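Local coordinates for protein uronate isomerase (Caulobacter crescentus, PDB 2Q01) that catalyses the isomerisation of D-glucuronate to D-fructuronate and of D-galacturonate to D-tagaturonate in bacterial uronate metabolism, at residues A25-Y29 against R433-A438; D57-L63 against P96-W100; H67-R71 against D327-I332; V117-V122 against P426-V431. All coordinates share one frame; numbering follows the deposited sequence.

Interaction 1: residues A25-Y29 against R433-A438; sequences ARGLY and RRVDSA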
loop_
_atom_site.group_PDB
_atom_site.type_symbol
_atom_site.label_atom_id
_atom_site.label_comp_id
_atom_site.label_asym_id
_atom_site.label_seq_id
_atom_site.Cartn_x
_atom_site.Cartn_y
_atom_site.Cartn_z
ATOM N N ALA B 25 -2.290 -21.102 -16.840
ATOM C CA ALA B 25 -3.526 -20.537 -16.293
ATOM C C ALA B 25 -4.762 -21.220 -16.852
ATOM O O ALA B 25 -5.616 -21.679 -16.092
ATOM C CB ALA B 25 -3.581 -19.031 -16.552
ATOM N N ARG B 26 -4.817 -21.311 -18.179
ATOM C CA ARG B 26 -5.888 -21.992 -18.912
ATOM C C ARG B 26 -6.077 -23.437 -18.451
ATOM O O ARG B 26 -7.210 -23.903 -18.288
ATOM C CB ARG B 26 -5.578 -21.945 -20.412
ATOM C CG ARG B 26 -6.671 -22.473 -21.310
ATOM C CD ARG B 26 -6.198 -22.617 -22.744
ATOM N NE ARG B 26 -5.980 -21.327 -23.400
ATOM C CZ ARG B 26 -4.804 -20.890 -23.844
ATOM N NH1 ARG B 26 -4.723 -19.705 -24.436
ATOM N NH2 ARG B 26 -3.710 -21.631 -23.708
ATOM N N GLY B 27 -4.963 -24.129 -18.232
ATOM C CA GLY B 27 -4.972 -25.516 -17.779
ATOM C C GLY B 27 -5.467 -25.705 -16.359
ATOM O O GLY B 27 -6.170 -26.675 -16.066
ATOM N N LEU B 28 -5.095 -24.778 -15.477
ATOM C CA LEU B 28 -5.507 -24.829 -14.074
ATOM C C LEU B 28 -6.981 -24.481 -13.924
ATOM O O LEU B 28 -7.681 -25.053 -13.086
ATOM C CB LEU B 28 -4.651 -23.891 -13.217
ATOM C CG LEU B 28 -3.171 -24.245 -13.045
ATOM C CD1 LEU B 28 -2.430 -23.100 -12.425
ATOM C CD2 LEU B 28 -2.972 -25.504 -12.221
ATOM N N TYR B 29 -7.434 -23.539 -14.743
ATOM C CA TYR B 29 -8.820 -23.094 -14.756
ATOM C C TYR B 29 -9.782 -24.162 -15.248
ATOM O O TYR B 29 -10.866 -24.310 -14.692
ATOM C CB TYR B 29 -8.941 -21.816 -15.592
ATOM C CG TYR B 29 -10.354 -21.362 -15.879
ATOM C CD1 TYR B 29 -11.181 -20.878 -14.859
ATOM C CD2 TYR B 29 -10.859 -21.398 -17.177
ATOM C CE1 TYR B 29 -12.478 -20.455 -15.128
ATOM C CE2 TYR B 29 -12.148 -20.980 -17.454
ATOM C CZ TYR B 29 -12.946 -20.503 -16.429
ATOM O OH TYR B 29 -14.221 -20.092 -16.713
ATOM N N ARG B 433 -12.001 -17.769 -9.994
ATOM C CA ARG B 433 -11.307 -18.942 -10.526
ATOM C C ARG B 433 -10.220 -18.616 -11.559
ATOM O O ARG B 433 -9.166 -19.251 -11.559
ATOM C CB ARG B 433 -12.327 -19.936 -11.071
ATOM C CG ARG B 433 -13.173 -20.557 -9.964
ATOM C CD ARG B 433 -14.434 -21.238 -10.474
ATOM N NE ARG B 433 -15.205 -21.748 -9.341
ATOM C CZ ARG B 433 -16.185 -22.644 -9.414
ATOM N NH1 ARG B 433 -16.559 -23.159 -10.579
ATOM N NH2 ARG B 433 -16.792 -23.031 -8.304
ATOM N N ARG B 434 -10.460 -17.611 -12.401
ATOM C CA ARG B 434 -9.488 -17.183 -13.414
ATOM C C ARG B 434 -8.304 -16.441 -12.829
ATOM O O ARG B 434 -7.170 -16.648 -13.266
ATOM C CB ARG B 434 -10.155 -16.301 -14.467
ATOM C CG ARG B 434 -11.149 -17.045 -15.312
ATOM C CD ARG B 434 -11.822 -16.164 -16.333
ATOM N NE ARG B 434 -12.655 -16.995 -17.190
ATOM C CZ ARG B 434 -12.285 -17.450 -18.382
ATOM N NH1 ARG B 434 -13.110 -18.218 -19.069
ATOM N NH2 ARG B 434 -11.104 -17.122 -18.890
ATOM N N VAL B 435 -8.573 -15.569 -11.856
ATOM C CA VAL B 435 -7.529 -14.784 -11.182
ATOM C C VAL B 435 -6.625 -15.681 -10.332
ATOM O O VAL B 435 -5.397 -15.531 -10.361
ATOM C CB VAL B 435 -8.123 -13.619 -10.351
ATOM C CG1 VAL B 435 -7.061 -12.952 -9.478
ATOM C CG2 VAL B 435 -8.746 -12.592 -11.269
ATOM N N ASP B 436 -7.231 -16.622 -9.608
ATOM C CA ASP B 436 -6.482 -17.645 -8.868
ATOM C C ASP B 436 -5.648 -18.516 -9.803
ATOM O O ASP B 436 -4.516 -18.879 -9.467
ATOM C CB ASP B 436 -7.414 -18.535 -8.038
ATOM C CG ASP B 436 -7.961 -17.834 -6.795
ATOM O OD1 ASP B 436 -8.753 -18.474 -6.067
ATOM O OD2 ASP B 436 -7.614 -16.656 -6.541
ATOM N N SER B 437 -6.211 -18.849 -10.968
ATOM C CA SER B 437 -5.485 -19.587 -12.001
ATOM C C SER B 437 -4.309 -18.789 -12.543
ATOM O O SER B 437 -3.229 -19.341 -12.716
ATOM C CB SER B 437 -6.407 -19.991 -13.145
ATOM O OG SER B 437 -7.347 -20.942 -12.695
ATOM N N ALA B 438 -4.526 -17.496 -12.792
ATOM C CA ALA B 438 -3.478 -16.583 -13.259
ATOM C C ALA B 438 -2.325 -16.434 -12.269
ATOM O O ALA B 438 -1.157 -16.405 -12.667
ATOM C CB ALA B 438 -4.074 -15.226 -13.572
#

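Interaction 2: residues D57-L63 against P96-W100; sequences DATDLLL and PREAW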
loop_
_atom_site.group_PDB
_atom_site.type_symbol
_atom_site.label_atom_id
_atom_site.label_comp_id
_atom_site.label_asym_id
_atom_site.label_seq_id
_atom_site.Cartn_x
_atom_site.Cartn_y
_atom_site.Cartn_z
ATOM N N ASP B 57 -38.478 -7.284 -13.852
ATOM C CA ASP B 57 -37.848 -6.369 -14.809
ATOM C C ASP B 57 -36.355 -6.608 -14.947
ATOM O O ASP B 57 -35.734 -7.227 -14.087
ATOM C CB ASP B 57 -38.049 -4.910 -14.369
ATOM C CG ASP B 57 -39.493 -4.455 -14.445
ATOM O OD1 ASP B 57 -40.258 -4.984 -15.282
ATOM O OD2 ASP B 57 -39.858 -3.546 -13.667
ATOM N N ALA B 58 -35.782 -6.083 -16.028
ATOM C CA ALA B 58 -34.335 -5.962 -16.167
ATOM C C ALA B 58 -33.816 -4.941 -15.159
ATOM O O ALA B 58 -32.711 -5.078 -14.637
ATOM C CB ALA B 58 -33.979 -5.531 -17.575
ATOM N N THR B 59 -34.631 -3.921 -14.895
ATOM C CA THR B 59 -34.314 -2.879 -13.928
ATOM C C THR B 59 -34.391 -3.401 -12.487
ATOM O O THR B 59 -33.458 -3.205 -11.704
ATOM C CB THR B 59 -35.231 -1.659 -14.138
ATOM O OG1 THR B 59 -34.996 -1.129 -15.447
ATOM C CG2 THR B 59 -34.961 -0.571 -13.105
ATOM N N ASP B 60 -35.480 -4.089 -12.156
ATOM C CA ASP B 60 -35.683 -4.620 -10.805
ATOM C C ASP B 60 -34.709 -5.719 -10.387
ATOM O O ASP B 60 -34.509 -5.948 -9.197
ATOM C CB ASP B 60 -37.124 -5.100 -10.621
ATOM C CG ASP B 60 -37.977 -4.088 -9.889
ATOM O OD1 ASP B 60 -38.511 -4.439 -8.814
ATOM O OD2 ASP B 60 -38.099 -2.939 -10.374
ATOM N N LEU B 61 -34.104 -6.384 -11.365
ATOM C CA LEU B 61 -33.194 -7.488 -11.096
ATOM C C LEU B 61 -31.729 -7.047 -11.121
ATOM O O LEU B 61 -30.930 -7.462 -10.271
ATOM C CB LEU B 61 -33.439 -8.622 -12.101
ATOM C CG LEU B 61 -32.552 -9.869 -12.082
ATOM C CD1 LEU B 61 -32.837 -10.740 -10.875
ATOM C CD2 LEU B 61 -32.735 -10.654 -13.359
ATOM N N LEU B 62 -31.384 -6.201 -12.088
ATOM C CA LEU B 62 -29.986 -5.853 -12.331
ATOM C C LEU B 62 -29.615 -4.445 -11.879
ATOM O O LEU B 62 -28.545 -4.242 -11.310
ATOM C CB LEU B 62 -29.626 -6.039 -13.814
ATOM C CG LEU B 62 -29.726 -7.450 -14.407
ATOM C CD1 LEU B 62 -29.895 -7.379 -15.912
ATOM C CD2 LEU B 62 -28.517 -8.307 -14.037
ATOM N N LEU B 63 -30.502 -3.486 -12.126
ATOM C CA LEU B 63 -30.187 -2.070 -11.947
ATOM C C LEU B 63 -30.537 -1.505 -10.563
ATOM O O LEU B 63 -29.671 -0.946 -9.886
ATOM C CB LEU B 63 -30.835 -1.240 -13.063
ATOM C CG LEU B 63 -30.735 0.288 -13.033
ATOM C CD1 LEU B 63 -29.286 0.799 -13.027
ATOM C CD2 LEU B 63 -31.496 0.859 -14.217
ATOM N N PRO B 96 -39.745 1.682 -15.648
ATOM C CA PRO B 96 -38.626 0.729 -15.627
ATOM C C PRO B 96 -37.827 0.688 -16.927
ATOM O O PRO B 96 -36.613 0.486 -16.891
ATOM C CB PRO B 96 -39.318 -0.619 -15.396
ATOM C CG PRO B 96 -40.535 -0.277 -14.649
ATOM C CD PRO B 96 -41.001 1.029 -15.229
ATOM N N ARG B 97 -38.507 0.888 -18.055
ATOM C CA ARG B 97 -37.866 0.942 -19.363
ATOM C C ARG B 97 -36.977 2.174 -19.477
ATOM O O ARG B 97 -35.862 2.092 -19.998
ATOM C CB ARG B 97 -38.922 0.948 -20.467
ATOM C CG ARG B 97 -38.424 0.498 -21.826
ATOM C CD ARG B 97 -39.531 0.617 -22.854
ATOM N NE ARG B 97 -39.474 -0.463 -23.832
ATOM C CZ ARG B 97 -40.163 -1.598 -23.739
ATOM N NH1 ARG B 97 -40.042 -2.522 -24.679
ATOM N NH2 ARG B 97 -40.975 -1.811 -22.712
ATOM N N GLU B 98 -37.471 3.307 -18.980
ATOM C CA GLU B 98 -36.708 4.555 -18.996
ATOM C C GLU B 98 -35.524 4.530 -18.033
ATOM O O GLU B 98 -34.479 5.111 -18.324
ATOM C CB GLU B 98 -37.607 5.767 -18.714
ATOM C CG GLU B 98 -38.422 6.250 -19.921
ATOM C CD GLU B 98 -37.564 6.696 -21.109
ATOM O OE1 GLU B 98 -37.977 6.443 -22.259
ATOM O OE2 GLU B 98 -36.484 7.295 -20.903
ATOM N N ALA B 99 -35.697 3.862 -16.893
ATOM C CA ALA B 99 -34.605 3.640 -15.945
ATOM C C ALA B 99 -33.471 2.850 -16.597
ATOM O O ALA B 99 -32.301 3.226 -16.485
ATOM C CB ALA B 99 -35.116 2.927 -14.694
ATOM N N TRP B 100 -33.841 1.775 -17.297
ATOM C CA TRP B 100 -32.913 0.950 -18.063
ATOM C C TRP B 100 -32.244 1.719 -19.203
ATOM O O TRP B 100 -31.073 1.493 -19.495
ATOM C CB TRP B 100 -33.626 -0.282 -18.619
ATOM C CG TRP B 100 -32.694 -1.222 -19.313
ATOM C CD1 TRP B 100 -32.467 -1.315 -20.658
ATOM C CD2 TRP B 100 -31.832 -2.181 -18.693
ATOM N NE1 TRP B 100 -31.521 -2.278 -20.913
ATOM C CE2 TRP B 100 -31.117 -2.827 -19.724
ATOM C CE3 TRP B 100 -31.598 -2.560 -17.363
ATOM C CZ2 TRP B 100 -30.182 -3.832 -19.467
ATOM C CZ3 TRP B 100 -30.670 -3.564 -17.110
ATOM C CH2 TRP B 100 -29.975 -4.186 -18.159
#

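Interaction 3: residues H67-R71 against D327-I332; sequences HYLFR and DKGADI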
loop_
_atom_site.group_PDB
_atom_site.type_symbol
_atom_site.label_atom_id
_atom_site.label_comp_id
_atom_site.label_asym_id
_atom_site.label_seq_id
_atom_site.Cartn_x
_atom_site.Cartn_y
_atom_site.Cartn_z
ATOM N N HIS B 67 -26.013 -1.610 -5.743
ATOM C CA HIS B 67 -25.371 -0.347 -5.376
ATOM C C HIS B 67 -24.052 -0.076 -6.100
ATOM O O HIS B 67 -23.679 1.080 -6.260
ATOM C CB HIS B 67 -25.239 -0.183 -3.848
ATOM C CG HIS B 67 -24.465 -1.274 -3.175
ATOM N ND1 HIS B 67 -23.095 -1.233 -3.026
ATOM C CD2 HIS B 67 -24.871 -2.426 -2.588
ATOM C CE1 HIS B 67 -22.689 -2.318 -2.390
ATOM N NE2 HIS B 67 -23.747 -3.059 -2.113
ATOM N N TYR B 68 -23.372 -1.135 -6.551
ATOM C CA TYR B 68 -22.176 -1.010 -7.401
ATOM C C TYR B 68 -22.482 -0.236 -8.683
ATOM O O TYR B 68 -21.645 0.536 -9.170
ATOM C CB TYR B 68 -21.639 -2.388 -7.797
ATOM C CG TYR B 68 -20.883 -3.130 -6.722
ATOM C CD1 TYR B 68 -21.557 -3.905 -5.776
ATOM C CD2 TYR B 68 -19.490 -3.083 -6.668
ATOM C CE1 TYR B 68 -20.865 -4.599 -4.787
ATOM C CE2 TYR B 68 -18.786 -3.775 -5.685
ATOM C CZ TYR B 68 -19.480 -4.531 -4.749
ATOM O OH TYR B 68 -18.792 -5.219 -3.776
ATOM N N LEU B 69 -23.682 -0.452 -9.219
ATOM C CA LEU B 69 -24.100 0.171 -10.467
ATOM C C LEU B 69 -24.570 1.606 -10.290
ATOM O O LEU B 69 -24.044 2.502 -10.952
ATOM C CB LEU B 69 -25.166 -0.670 -11.184
ATOM C CG LEU B 69 -24.740 -2.059 -11.680
ATOM C CD1 LEU B 69 -25.835 -2.666 -12.534
ATOM C CD2 LEU B 69 -23.414 -2.037 -12.446
ATOM N N PHE B 70 -25.536 1.841 -9.402
ATOM C CA PHE B 70 -26.052 3.203 -9.256
ATOM C C PHE B 70 -25.098 4.221 -8.605
ATOM O O PHE B 70 -25.251 5.416 -8.818
ATOM C CB PHE B 70 -27.508 3.282 -8.734
ATOM C CG PHE B 70 -27.736 2.721 -7.348
ATOM C CD1 PHE B 70 -28.486 1.561 -7.184
ATOM C CD2 PHE B 70 -27.286 3.390 -6.210
ATOM C CE1 PHE B 70 -28.739 1.044 -5.914
ATOM C CE2 PHE B 70 -27.529 2.877 -4.933
ATOM C CZ PHE B 70 -28.260 1.707 -4.786
ATOM N N ARG B 71 -24.131 3.737 -7.832
ATOM C CA ARG B 71 -23.036 4.581 -7.368
ATOM C C ARG B 71 -22.415 5.364 -8.521
ATOM O O ARG B 71 -22.455 6.596 -8.544
ATOM C CB ARG B 71 -21.966 3.736 -6.671
ATOM C CG ARG B 71 -22.115 3.672 -5.160
ATOM C CD ARG B 71 -21.024 2.818 -4.534
ATOM N NE ARG B 71 -19.689 3.279 -4.904
ATOM C CZ ARG B 71 -18.926 4.051 -4.136
ATOM N NH1 ARG B 71 -17.724 4.424 -4.553
ATOM N NH2 ARG B 71 -19.366 4.453 -2.951
ATOM N N ASP B 327 -27.516 1.334 2.880
ATOM C CA ASP B 327 -27.040 0.545 1.722
ATOM C C ASP B 327 -27.271 1.183 0.346
ATOM O O ASP B 327 -27.643 0.497 -0.610
ATOM C CB ASP B 327 -27.611 -0.882 1.757
ATOM C CG ASP B 327 -27.041 -1.716 2.890
ATOM O OD1 ASP B 327 -27.840 -2.294 3.657
ATOM O OD2 ASP B 327 -25.797 -1.795 3.011
ATOM N N LYS B 328 -27.056 2.491 0.250
ATOM C CA LYS B 328 -27.290 3.210 -1.002
ATOM C C LYS B 328 -25.985 3.614 -1.693
ATOM O O LYS B 328 -25.960 4.535 -2.513
ATOM C CB LYS B 328 -28.216 4.418 -0.782
ATOM C CG LYS B 328 -29.604 4.068 -0.222
ATOM C CD LYS B 328 -30.381 3.116 -1.137
ATOM C CE LYS B 328 -31.642 2.602 -0.458
ATOM N NZ LYS B 328 -32.254 1.456 -1.187
ATOM N N GLY B 329 -24.908 2.906 -1.364
ATOM C CA GLY B 329 -23.621 3.104 -2.013
ATOM C C GLY B 329 -22.798 4.249 -1.465
ATOM O O GLY B 329 -21.942 4.793 -2.155
ATOM N N ALA B 330 -23.049 4.622 -0.217
ATOM C CA ALA B 330 -22.280 5.689 0.408
ATOM C C ALA B 330 -21.530 5.204 1.642
ATOM O O ALA B 330 -21.333 5.965 2.577
ATOM C CB ALA B 330 -23.177 6.860 0.742
ATOM N N ASP B 331 -21.113 3.938 1.636
ATOM C CA ASP B 331 -20.305 3.374 2.723
ATOM C C ASP B 331 -18.844 3.296 2.286
ATOM O O ASP B 331 -18.488 2.509 1.409
ATOM C CB ASP B 331 -20.822 1.993 3.154
ATOM C CG ASP B 331 -22.334 1.972 3.417
ATOM O OD1 ASP B 331 -22.923 3.024 3.745
ATOM O OD2 ASP B 331 -22.936 0.887 3.297
ATOM N N ILE B 332 -18.013 4.131 2.907
ATOM C CA ILE B 332 -16.627 4.338 2.501
ATOM C C ILE B 332 -15.699 3.616 3.484
ATOM O O ILE B 332 -15.927 3.670 4.684
ATOM C CB ILE B 332 -16.285 5.872 2.455
ATOM C CG1 ILE B 332 -17.397 6.692 1.775
ATOM C CG2 ILE B 332 -14.940 6.136 1.787
ATOM C CD1 ILE B 332 -17.662 6.375 0.281
#

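Interaction 4: residues V117-V122 against P426-V431; sequences VWLNHV and PARHDV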
loop_
_atom_site.group_PDB
_atom_site.type_symbol
_atom_site.label_atom_id
_atom_site.label_comp_id
_atom_site.label_asym_id
_atom_site.label_seq_id
_atom_site.Cartn_x
_atom_site.Cartn_y
_atom_site.Cartn_z
ATOM N N VAL B 117 -16.943 -6.849 -16.391
ATOM C CA VAL B 117 -16.730 -8.289 -16.469
ATOM C C VAL B 117 -17.972 -9.078 -16.023
ATOM O O VAL B 117 -18.397 -9.994 -16.728
ATOM C CB VAL B 117 -15.462 -8.728 -15.673
ATOM C CG1 VAL B 117 -15.299 -10.231 -15.691
ATOM C CG2 VAL B 117 -14.200 -8.071 -16.239
ATOM N N TRP B 118 -18.568 -8.700 -14.887
ATOM C CA TRP B 118 -19.707 -9.447 -14.327
ATOM C C TRP B 118 -20.976 -9.332 -15.161
ATOM O O TRP B 118 -21.637 -10.333 -15.409
ATOM C CB TRP B 118 -20.025 -9.033 -12.886
ATOM C CG TRP B 118 -18.899 -9.168 -11.908
ATOM C CD1 TRP B 118 -17.963 -10.166 -11.850
ATOM C CD2 TRP B 118 -18.611 -8.285 -10.818
ATOM N NE1 TRP B 118 -17.099 -9.946 -10.803
ATOM C CE2 TRP B 118 -17.473 -8.799 -10.152
ATOM C CE3 TRP B 118 -19.197 -7.099 -10.345
ATOM C CZ2 TRP B 118 -16.909 -8.170 -9.035
ATOM C CZ3 TRP B 118 -18.635 -6.472 -9.237
ATOM C CH2 TRP B 118 -17.500 -7.009 -8.595
ATOM N N LEU B 119 -21.309 -8.116 -15.585
ATOM C CA LEU B 119 -22.522 -7.879 -16.362
ATOM C C LEU B 119 -22.454 -8.444 -17.768
ATOM O O LEU B 119 -23.457 -8.951 -18.268
ATOM C CB LEU B 119 -22.863 -6.390 -16.425
ATOM C CG LEU B 119 -23.612 -5.764 -15.250
ATOM C CD1 LEU B 119 -23.706 -4.276 -15.480
ATOM C CD2 LEU B 119 -24.997 -6.371 -15.094
ATOM N N ASN B 120 -21.284 -8.369 -18.400
ATOM C CA ASN B 120 -21.105 -8.977 -19.720
ATOM C C ASN B 120 -21.086 -10.502 -19.681
ATOM O O ASN B 120 -21.441 -11.143 -20.664
ATOM C CB ASN B 120 -19.872 -8.423 -20.442
ATOM C CG ASN B 120 -20.083 -6.996 -20.954
ATOM O OD1 ASN B 120 -21.167 -6.636 -21.422
ATOM N ND2 ASN B 120 -19.036 -6.184 -20.875
ATOM N N HIS B 121 -20.681 -11.070 -18.544
ATOM C CA HIS B 121 -20.837 -12.498 -18.279
ATOM C C HIS B 121 -22.325 -12.840 -18.215
ATOM O O HIS B 121 -22.761 -13.807 -18.830
ATOM C CB HIS B 121 -20.117 -12.884 -16.981
ATOM C CG HIS B 121 -20.131 -14.354 -16.669
ATOM N ND1 HIS B 121 -18.975 -15.099 -16.562
ATOM C CD2 HIS B 121 -21.149 -15.206 -16.396
ATOM C CE1 HIS B 121 -19.282 -16.350 -16.265
ATOM N NE2 HIS B 121 -20.596 -16.443 -16.162
ATOM N N VAL B 122 -23.098 -12.036 -17.489
ATOM C CA VAL B 122 -24.546 -12.248 -17.363
ATOM C C VAL B 122 -25.247 -12.114 -18.723
ATOM O O VAL B 122 -26.082 -12.944 -19.081
ATOM C CB VAL B 122 -25.180 -11.285 -16.318
ATOM C CG1 VAL B 122 -26.690 -11.454 -16.252
ATOM C CG2 VAL B 122 -24.588 -11.532 -14.945
ATOM N N PRO B 426 -22.584 -16.837 -10.551
ATOM C CA PRO B 426 -21.630 -17.560 -11.403
ATOM C C PRO B 426 -20.570 -16.679 -12.081
ATOM O O PRO B 426 -19.437 -17.122 -12.242
ATOM C CB PRO B 426 -22.525 -18.235 -12.446
ATOM C CG PRO B 426 -23.770 -17.445 -12.450
ATOM C CD PRO B 426 -23.966 -17.029 -11.036
ATOM N N ALA B 427 -20.942 -15.452 -12.452
ATOM C CA ALA B 427 -20.009 -14.457 -12.998
ATOM C C ALA B 427 -18.859 -14.126 -12.050
ATOM O O ALA B 427 -17.709 -14.064 -12.470
ATOM C CB ALA B 427 -20.756 -13.187 -13.376
ATOM N N ARG B 428 -19.191 -13.932 -10.774
ATOM C CA ARG B 428 -18.234 -13.538 -9.737
ATOM C C ARG B 428 -17.311 -14.669 -9.324
ATOM O O ARG B 428 -16.130 -14.446 -9.050
ATOM C CB ARG B 428 -18.974 -13.006 -8.507
ATOM C CG ARG B 428 -19.513 -11.608 -8.685
ATOM C CD ARG B 428 -20.617 -11.311 -7.690
ATOM N NE ARG B 428 -21.299 -10.051 -7.992
ATOM C CZ ARG B 428 -20.895 -8.852 -7.582
ATOM N NH1 ARG B 428 -19.802 -8.724 -6.841
ATOM N NH2 ARG B 428 -21.591 -7.773 -7.917
ATOM N N HIS B 429 -17.864 -15.877 -9.257
ATOM C CA HIS B 429 -17.084 -17.078 -8.972
ATOM C C HIS B 429 -16.153 -17.459 -10.112
ATOM O O HIS B 429 -15.069 -17.969 -9.862
ATOM C CB HIS B 429 -17.991 -18.249 -8.603
ATOM C CG HIS B 429 -18.271 -18.344 -7.139
ATOM N ND1 HIS B 429 -19.240 -17.589 -6.517
ATOM C CD2 HIS B 429 -17.698 -19.093 -6.169
ATOM C CE1 HIS B 429 -19.254 -17.871 -5.227
ATOM N NE2 HIS B 429 -18.331 -18.784 -4.991
ATOM N N ASP B 430 -16.572 -17.197 -11.350
ATOM C CA ASP B 430 -15.715 -17.392 -12.520
ATOM C C ASP B 430 -14.490 -16.481 -12.500
ATOM O O ASP B 430 -13.382 -16.930 -12.803
ATOM C CB ASP B 430 -16.489 -17.180 -13.820
ATOM C CG ASP B 430 -15.790 -17.802 -15.009
ATOM O OD1 ASP B 430 -15.182 -17.060 -15.807
ATOM O OD2 ASP B 430 -15.828 -19.041 -15.127
ATOM N N VAL B 431 -14.696 -15.209 -12.146
ATOM C CA VAL B 431 -13.605 -14.233 -11.989
ATOM C C VAL B 431 -12.605 -14.699 -10.924
ATOM O O VAL B 431 -11.397 -14.634 -11.134
ATOM C CB VAL B 431 -14.158 -12.823 -11.634
ATOM C CG1 VAL B 431 -13.049 -11.852 -11.215
ATOM C CG2 VAL B 431 -14.920 -12.254 -12.788
HETATM O O HOH W 1 -15.626 -11.597 -8.723
HETATM O O HOH W 2 -15.889 -14.015 -16.098
#

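Interaction 1: residues A25-Y29 against R433-A438
Tyr29 and Arg434 supply the aromatic part, the Tyr29 chi1 of 171° sending its ring out along the arginine. Arg434 CG lies over one face of the phenol ring, 4.0 Å from the Tyr29 ring centroid, in a CH-pi contact displaced toward CD1 and CE1. Farther along the extended arginine, Tyr29 CE2 lies over a face of the guanidinium, but the planes stand 47° apart, too steep for a stack. Arg433 CB touches the ring at its edge.

Among polar contacts, Arg434 NH1 gives Tyr29 OH a weak hydrogen bond of 3.2 Å; the phenol also bonds to Asp430, which forms a salt bridge with Arg434 NE, while NH2 reaches the carbonyls of Glu11 and Arg13. Ser437 OG turns back on its own helix, bonding to Arg433 O at 2.7 Å from the carbonyl face opposite Ser437 N.

Close packing falls to small groups. Ser437 CB lies 3.5 Å from Ala25 O, and Ser437 OG rests 3.4 Å from Tyr29 CB. Such slender residues let the segment axes approach to 8.3 Å, crossing at 131°. The chemistry implies a division of labour: serine spends its hydroxyl locally, and one buried arginine ties phenol, carboxylate and carbonyls together.

Interaction 2: residues D57-L63 against P96-W100
The Trp100 indole receives Ala58 over one face, with Ala58 CB 4.0 Å from the centroid of the six-membered ring of Trp100, a CH-pi contact set toward the rim. Leu62 CD1 comes in obliquely to Trp100 CH2 at 3.9 Å, and the ring of Phe103 meets the indole from its own helix. With CG anti to the backbone N (chi1 -175°), the indole is carried across to residues 57-63. The other flat group, the Asp57 carboxylate, touches the Pro96 ring through OD2, 3.4 Å from Pro96 CB.

Between these groups, Thr59 OG1 donates to Pro96 O at 2.7 Å. The same carbonyl accepts Trp100 N on its opposite face, so it is gripped twice. Thr59 CG2 meanwhile packs on Ala99 CB at 3.8 Å. A valine here would probably leave Pro96 O with the helical bond from Trp100 N alone and remove the one hydrogen bond that links the segments. Leu63 CD2 lies 3.4 Å from Ala99 O.

Helix 58-63, weakly bonded and widened by a pi-type turn, thus lies against the opening turn of helix 96-105 at 43°. Both belong to a largely helical insertion between adjacent parallel strands 37-39 and 165-169 of the TIM-barrel fold.

Interaction 3: residues H67-R71 against D327-I332
Arg71 bends its side chain around Gly329, meeting the glycine repeatedly on its way to the tip. CB is still 4.6 Å from Gly329 O, but Arg71 CG lies only 3.5 Å from Gly329 CA. This approach depends on a bare alpha carbon: a CB on Gly329 would collide with Arg71 CG, and the backbone phi of 83° also suits glycine. Next, Arg71 CD comes to 3.2 Å from Gly329 O. A bend at chi3 (55°) then curls the chain, bringing the guanidinium around so that Arg71 NH2 donates to Gly329 O at 2.7 Å. The donor stands above the carbonyl plane, while the oxygen meets the guanidinium near its edge. Ile332 CD1 is another neighbour at that edge, 4.1 Å from Arg71 NH2.

The loop so held follows helix 318-323 and runs into strand 332-333, which pairs antiparallel with strand 312-313 in the excursion that follows barrel strand 305-308. It also lies at a subunit boundary, since Arg71 NH1 bonds to the carbonyl of Pro373 of the second subunit. With a methionine in its place, the carbonyl oxygens of Gly329 and of that Pro373 would probably each lose a donor, weakening the tie between helix, loop and neighbouring subunit.

Phe70 presents its ring edge to the loop, with Phe70 CE2 3.3 Å from Lys328 O. Its chi1 of 63° folds the ring back over its own helix, where His67 CA covers one face. His67 adds its CB, 4.0 Å from Gly329 N.

Interaction 4: residues V117-V122 against P426-V431
Val117 CG1 opens the contact against Val431 CG2 at 3.6 Å. This is a helix-helix crossing in which helix 114-126, part of the insertion after the first barrel strand, packs at 123° on helix 425-445 late in the TIM-barrel chain.

One residue on, one face of Trp118 is covered by the extended Arg428. The guanidinium stacks on the indole with planes 29° apart, and Arg428 CZ sits 3.7 Å from the centroid of the six-membered ring of Trp118, a cation-pi contact. Arg428 CG covers the five-membered ring in a CH-pi contact, while Tyr68 is a second cation-pi partner of the arginine. Val431 CG2 meets the indole edge, 3.7 Å from Trp118 NE1. That N-H is satisfied by a water, at 3.0 Å from Trp118 NE1, which in turn donates to Arg428 O.

A chi1 of -176° swings the His121 ring out from its helix, over Ala427; Ala427 CA stands 3.6 Å from the His121 ring centroid. A second water donates to Asp430 OD1 and is weakly bonded to His121 ND1; the same OD1 forms a salt bridge with Arg13, while OD2 serves Tyr29. Ala427 CB is bordered by Trp118 O, by His121 CG at 3.5 Å and, at the end of the segment, by Val122 CG2.

Overall arrangement
Helix 425-445 carries both interaction 1 and interaction 4, whose centres lie 15 Å apart. They join where Tyr29 OH of the former comes within 2.5 Å of Asp430 OD2 of the latter, a probable hydrogen bond. Leucines link interactions 2, 3 and 4. Leu69 CD2 of interaction 3 packs 3.8 Å from Leu119 CD1 of interaction 4, and Leu62 CD2 of interaction 2 lies 4.2 Å from Leu119 CD2. Interactions 2 and 3, about 17 Å apart between centres, use successive helices. Interaction 3 alone touches the second subunit, and the Arg71 side chain is about 9 Å from a bound potassium ion. The centre of interaction 1 lies about 30 Å from that of interaction 3.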